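Uncharacterized protein (Leishmania infantum, PDB 4TYZ) is of uncharacterised function but may bind and transfer sterols, and ends in a C-terminal GRAM domain of PH-like fold. Local coordinates at residues A[55-58]-A[59-63]; A[98-101]-A[102-106]. All blocks are in the same frame, centred on the assembly; numbering follows the deposited sequence. Where two conformers were deposited one is given.

Interaction 1 (A[55-58]-A[59-63]); sequences FSIE and YDEIK
The connection between the two outermost strands of the PH-like sheet, 54-58 and 62-67, is a tight 3-10 turn in which E58 meets D60 and E61. E61 N donates to E58 O at 2.8 Å. Two carboxylates accept backbone N-H groups: E58 that of D60, and E61 that of E58. D60 N reaches E58 OE1 at 3.0 Å, nearly straight (168°), and the E58 chain bends at chi2 (-90°) to bring its carboxylate back over the turn. In return, the extended E61 side chain takes E58 N on the anti side of OE2, at 2.9 Å. A water donates to that same OE2 and also to S56 O, carrying the link two residues back along strand 54-58. This GRAM-domain corner has an acidic outer side: E58 OE1 and D60 OD1 approach to 3.2 Å, which would probably raise the affinity of one carboxylate for a proton. On the buried side, I57 CD1 packs on I62 CG1 at 3.8 Å, while I57 CG1 lies against E61 CB. I57 also touches T82, and I62 touches V80, both of strand 78-82.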
loop_
_atom_site.group_PDB
_atom_site.type_symbol
_atom_site.label_atom_id
_atom_site.label_comp_id
_atom_site.label_asym_id
_atom_site.label_seq_id
_atom_site.Cartn_x
_atom_site.Cartn_y
_atom_site.Cartn_z
ATOM N N PHE A 55 8.111 1.362 -1.504
ATOM C CA PHE A 55 8.166 2.178 -0.298
ATOM C C PHE A 55 7.748 1.348 0.903
ATOM O O PHE A 55 7.126 0.297 0.763
ATOM C CB PHE A 55 7.288 3.454 -0.420
ATOM C CG PHE A 55 5.791 3.201 -0.448
ATOM C CD1 PHE A 55 5.088 2.894 0.715
ATOM C CD2 PHE A 55 5.078 3.309 -1.639
ATOM C CE1 PHE A 55 3.704 2.665 0.682
ATOM C CE2 PHE A 55 3.703 3.106 -1.673
ATOM C CZ PHE A 55 3.015 2.777 -0.523
ATOM N N SER A 56 8.102 1.831 2.087
ATOM C CA SER A 56 7.562 1.265 3.320
ATOM C C SER A 56 7.348 2.399 4.287
ATOM O O SER A 56 8.211 3.271 4.429
ATOM C CB SER A 56 8.488 0.205 3.921
ATOM O OG SER A 56 9.772 0.748 4.189
ATOM N N ILE A 57 6.193 2.394 4.939
ATOM C CA ILE A 57 5.865 3.439 5.887
ATOM C C ILE A 57 5.268 2.800 7.131
ATOM O O ILE A 57 4.462 1.879 7.050
ATOM C CB ILE A 57 4.905 4.479 5.264
ATOM C CG1 ILE A 57 4.567 5.561 6.287
ATOM C CG2 ILE A 57 3.661 3.831 4.744
ATOM C CD1 ILE A 57 3.997 6.792 5.667
ATOM N N GLU A 58 5.721 3.252 8.295
ATOM C CA GLU A 58 5.206 2.706 9.547
ATOM C C GLU A 58 3.813 3.274 9.804
ATOM O O GLU A 58 3.551 4.420 9.460
ATOM C CB GLU A 58 6.151 3.062 10.707
ATOM C CG GLU A 58 6.671 1.886 11.527
ATOM C CD GLU A 58 5.770 1.524 12.714
ATOM O OE1 GLU A 58 4.667 2.101 12.844
ATOM O OE2 GLU A 58 6.171 0.656 13.528
ATOM N N TYR A 59 2.908 2.496 10.393
ATOM C CA TYR A 59 1.596 3.062 10.696
ATOM C C TYR A 59 1.693 4.299 11.589
ATOM O O TYR A 59 0.835 5.186 11.499
ATOM C CB TYR A 59 0.673 2.024 11.345
ATOM C CG TYR A 59 0.381 0.904 10.394
ATOM C CD1 TYR A 59 -0.374 1.122 9.249
ATOM C CD2 TYR A 59 0.901 -0.367 10.618
ATOM C CE1 TYR A 59 -0.597 0.082 8.345
ATOM C CE2 TYR A 59 0.670 -1.397 9.738
ATOM C CZ TYR A 59 -0.076 -1.166 8.609
ATOM O OH TYR A 59 -0.302 -2.207 7.736
ATOM N N ASP A 60 2.741 4.397 12.414
ATOM C CA ASP A 60 2.848 5.566 13.284
ATOM C C ASP A 60 3.355 6.799 12.525
ATOM O O ASP A 60 3.489 7.878 13.104
ATOM C CB ASP A 60 3.701 5.265 14.555
ATOM C CG ASP A 60 5.201 5.024 14.293
ATOM O OD1 ASP A 60 5.695 5.144 13.159
ATOM O OD2 ASP A 60 5.917 4.733 15.297
ATOM N N GLU A 61 3.581 6.641 11.221
ATOM C CA GLU A 61 3.951 7.738 10.330
ATOM C C GLU A 61 2.767 8.200 9.474
ATOM O O GLU A 61 2.873 9.177 8.735
ATOM C CB GLU A 61 5.106 7.312 9.413
ATOM C CG GLU A 61 6.394 7.016 10.173
ATOM C CD GLU A 61 7.552 6.615 9.263
ATOM O OE1 GLU A 61 8.622 7.256 9.353
ATOM O OE2 GLU A 61 7.418 5.643 8.484
ATOM N N ILE A 62 1.654 7.485 9.577
ATOM C CA ILE A 62 0.486 7.748 8.729
ATOM C C ILE A 62 -0.512 8.627 9.473
ATOM O O ILE A 62 -0.961 8.283 10.563
ATOM C CB ILE A 62 -0.193 6.441 8.289
ATOM C CG1 ILE A 62 0.740 5.670 7.348
ATOM C CG2 ILE A 62 -1.536 6.730 7.595
ATOM C CD1 ILE A 62 0.218 4.306 6.955
ATOM N N LYS A 63 -0.840 9.768 8.875
ATOM C CA LYS A 63 -1.763 10.722 9.480
ATOM C C LYS A 63 -3.223 10.428 9.139
ATOM O O LYS A 63 -4.122 10.619 9.967
ATOM C CB LYS A 63 -1.397 12.147 9.033
ATOM C CG LYS A 63 -2.331 13.247 9.544
ATOM C CD LYS A 63 -1.869 14.601 9.023
ATOM C CE LYS A 63 -2.654 15.737 9.658
ATOM N NZ LYS A 63 -2.096 17.065 9.284
HETATM O O HOH W 1 9.398 5.357 6.672
#

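Interaction 2 (A[98-101]-A[102-106]); sequences QAYS and ALMSQ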
loop_
_atom_site.group_PDB
_atom_site.type_symbol
_atom_site.label_atom_id
_atom_site.label_comp_id
_atom_site.label_asym_id
_atom_site.label_seq_id
_atom_site.Cartn_x
_atom_site.Cartn_y
_atom_site.Cartn_z
ATOM N N GLN A 98 -11.653 -4.444 0.680
ATOM C CA GLN A 98 -10.917 -5.373 1.529
ATOM C C GLN A 98 -9.569 -4.784 1.919
ATOM O O GLN A 98 -9.149 -4.911 3.069
ATOM C CB GLN A 98 -10.713 -6.720 0.830
ATOM C CG GLN A 98 -11.958 -7.581 0.723
ATOM C CD GLN A 98 -11.697 -8.855 -0.061
ATOM O OE1 GLN A 98 -10.562 -9.132 -0.457
ATOM N NE2 GLN A 98 -12.747 -9.639 -0.291
ATOM N N ALA A 99 -8.898 -4.140 0.965
ATOM C CA ALA A 99 -7.596 -3.517 1.235
ATOM C C ALA A 99 -7.753 -2.429 2.281
ATOM O O ALA A 99 -6.966 -2.336 3.225
ATOM C CB ALA A 99 -6.982 -2.933 -0.044
ATOM N N TYR A 100 -8.778 -1.603 2.106
ATOM C CA TYR A 100 -8.986 -0.479 3.008
ATOM C C TYR A 100 -9.301 -1.003 4.408
ATOM O O TYR A 100 -8.775 -0.497 5.401
ATOM C CB TYR A 100 -10.095 0.432 2.478
ATOM C CG TYR A 100 -10.340 1.638 3.342
ATOM C CD1 TYR A 100 -9.600 2.800 3.172
ATOM C CD2 TYR A 100 -11.324 1.618 4.320
ATOM C CE1 TYR A 100 -9.824 3.913 3.971
ATOM C CE2 TYR A 100 -11.563 2.724 5.110
ATOM C CZ TYR A 100 -10.807 3.858 4.935
ATOM O OH TYR A 100 -11.050 4.956 5.736
ATOM N N SER A 101 -10.127 -2.043 4.482
ATOM C CA SER A 101 -10.443 -2.649 5.771
ATOM C C SER A 101 -9.205 -3.210 6.452
ATOM O O SER A 101 -9.024 -3.050 7.664
ATOM C CB SER A 101 -11.487 -3.747 5.597
ATOM O OG SER A 101 -12.728 -3.172 5.227
ATOM N N ALA A 102 -8.350 -3.869 5.676
ATOM C CA ALA A 102 -7.136 -4.452 6.239
ATOM C C ALA A 102 -6.195 -3.348 6.737
ATOM O O ALA A 102 -5.593 -3.477 7.804
ATOM C CB ALA A 102 -6.451 -5.339 5.214
ATOM N N LEU A 103 -6.101 -2.256 5.979
ATOM C CA LEU A 103 -5.339 -1.081 6.411
ATOM C C LEU A 103 -5.868 -0.515 7.714
ATOM O O LEU A 103 -5.093 -0.291 8.639
ATOM C CB LEU A 103 -5.361 0.024 5.354
ATOM C CG LEU A 103 -4.538 -0.262 4.115
ATOM C CD1 LEU A 103 -4.569 0.937 3.194
ATOM C CD2 LEU A 103 -3.137 -0.576 4.534
ATOM N N MET A 104 -7.179 -0.271 7.781
ATOM C CA MET A 104 -7.791 0.261 8.998
ATOM C C MET A 104 -7.463 -0.583 10.209
ATOM O O MET A 104 -7.159 -0.064 11.276
ATOM C CB MET A 104 -9.317 0.342 8.869
ATOM C CG MET A 104 -9.864 1.460 8.003
ATOM S SD MET A 104 -9.297 3.116 8.446
ATOM C CE MET A 104 -8.042 3.272 7.168
ATOM N N SER A 105 -7.526 -1.899 10.040
ATOM C CA SER A 105 -7.341 -2.807 11.163
ATOM C C SER A 105 -5.966 -2.640 11.795
ATOM O O SER A 105 -5.825 -2.721 13.014
ATOM C CB SER A 105 -7.543 -4.256 10.720
ATOM O OG SER A 105 -8.882 -4.473 10.330
ATOM N N GLN A 106 -4.952 -2.391 10.975
ATOM C CA GLN A 106 -3.610 -2.240 11.525
ATOM C C GLN A 106 -3.327 -0.812 11.938
ATOM O O GLN A 106 -2.679 -0.574 12.950
ATOM C CB GLN A 106 -2.550 -2.712 10.526
ATOM C CG GLN A 106 -2.606 -4.199 10.233
ATOM C CD GLN A 106 -2.773 -5.036 11.481
ATOM O OE1 GLN A 106 -1.946 -4.993 12.393
ATOM N NE2 GLN A 106 -3.854 -5.793 11.535
#
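M104 folds back over Y100, one helical turn earlier. Its CB lies 3.6 Å from Y100 O, the carbonyl that accepts M104 N at 2.9 Å. CG then meets the ring at Y100 CE2, 3.6 Å away. Bends at chi2 and chi3 turn the chain across the ring: SD is closest to the hydroxyl end, 3.7 Å from Y100 OH, and CE comes to rest above CZ and CE1. The methyl forms a CH-pi contact, 4.0 Å from the ring centroid and 28° off the normal, whereas the sulfur approaches obliquely as a Met-aromatic contact. With CG anti to the backbone N (chi1 -178°), the Y100 ring is placed where M104 can lie over one face. The pair belongs to helix 96-107, the C-terminal helix characteristic of PH-like folds, which in such folds covers one open end of the beta barrel; M104 also touches I65 of strand 62-67, and Y100 OH makes a weak hydrogen bond to I65 O. Elsewhere on the helix, A102 N and L103 N bond to Q98 O and A99 O, and L103 CG sits 3.3 Å from A99 O. A99 and A102 face F22 of strand 20-28, while S101 OG bonds back to D97 O.

Interaction 1 joins the two outermost strands of the sheet, and interaction 2 lies within the C-terminal helix that packs on it; their centres are about 14 Å apart. They touch where Y59 CZ meets Q106 CB at 3.5 Å. Y59 also packs on W107, and W107 NE1 donates to I62 O, so the end of helix 96-107 is fixed to the corner 59-63 by both apolar and polar contacts. Strand 62-67 provides a second connection: it starts in interaction 1 and runs on along the helix of interaction 2, where its K67 touches Y100. I39 of strand 31-39 lies against A102, L103 and Q106, placing the same helix against another strand of the sheet.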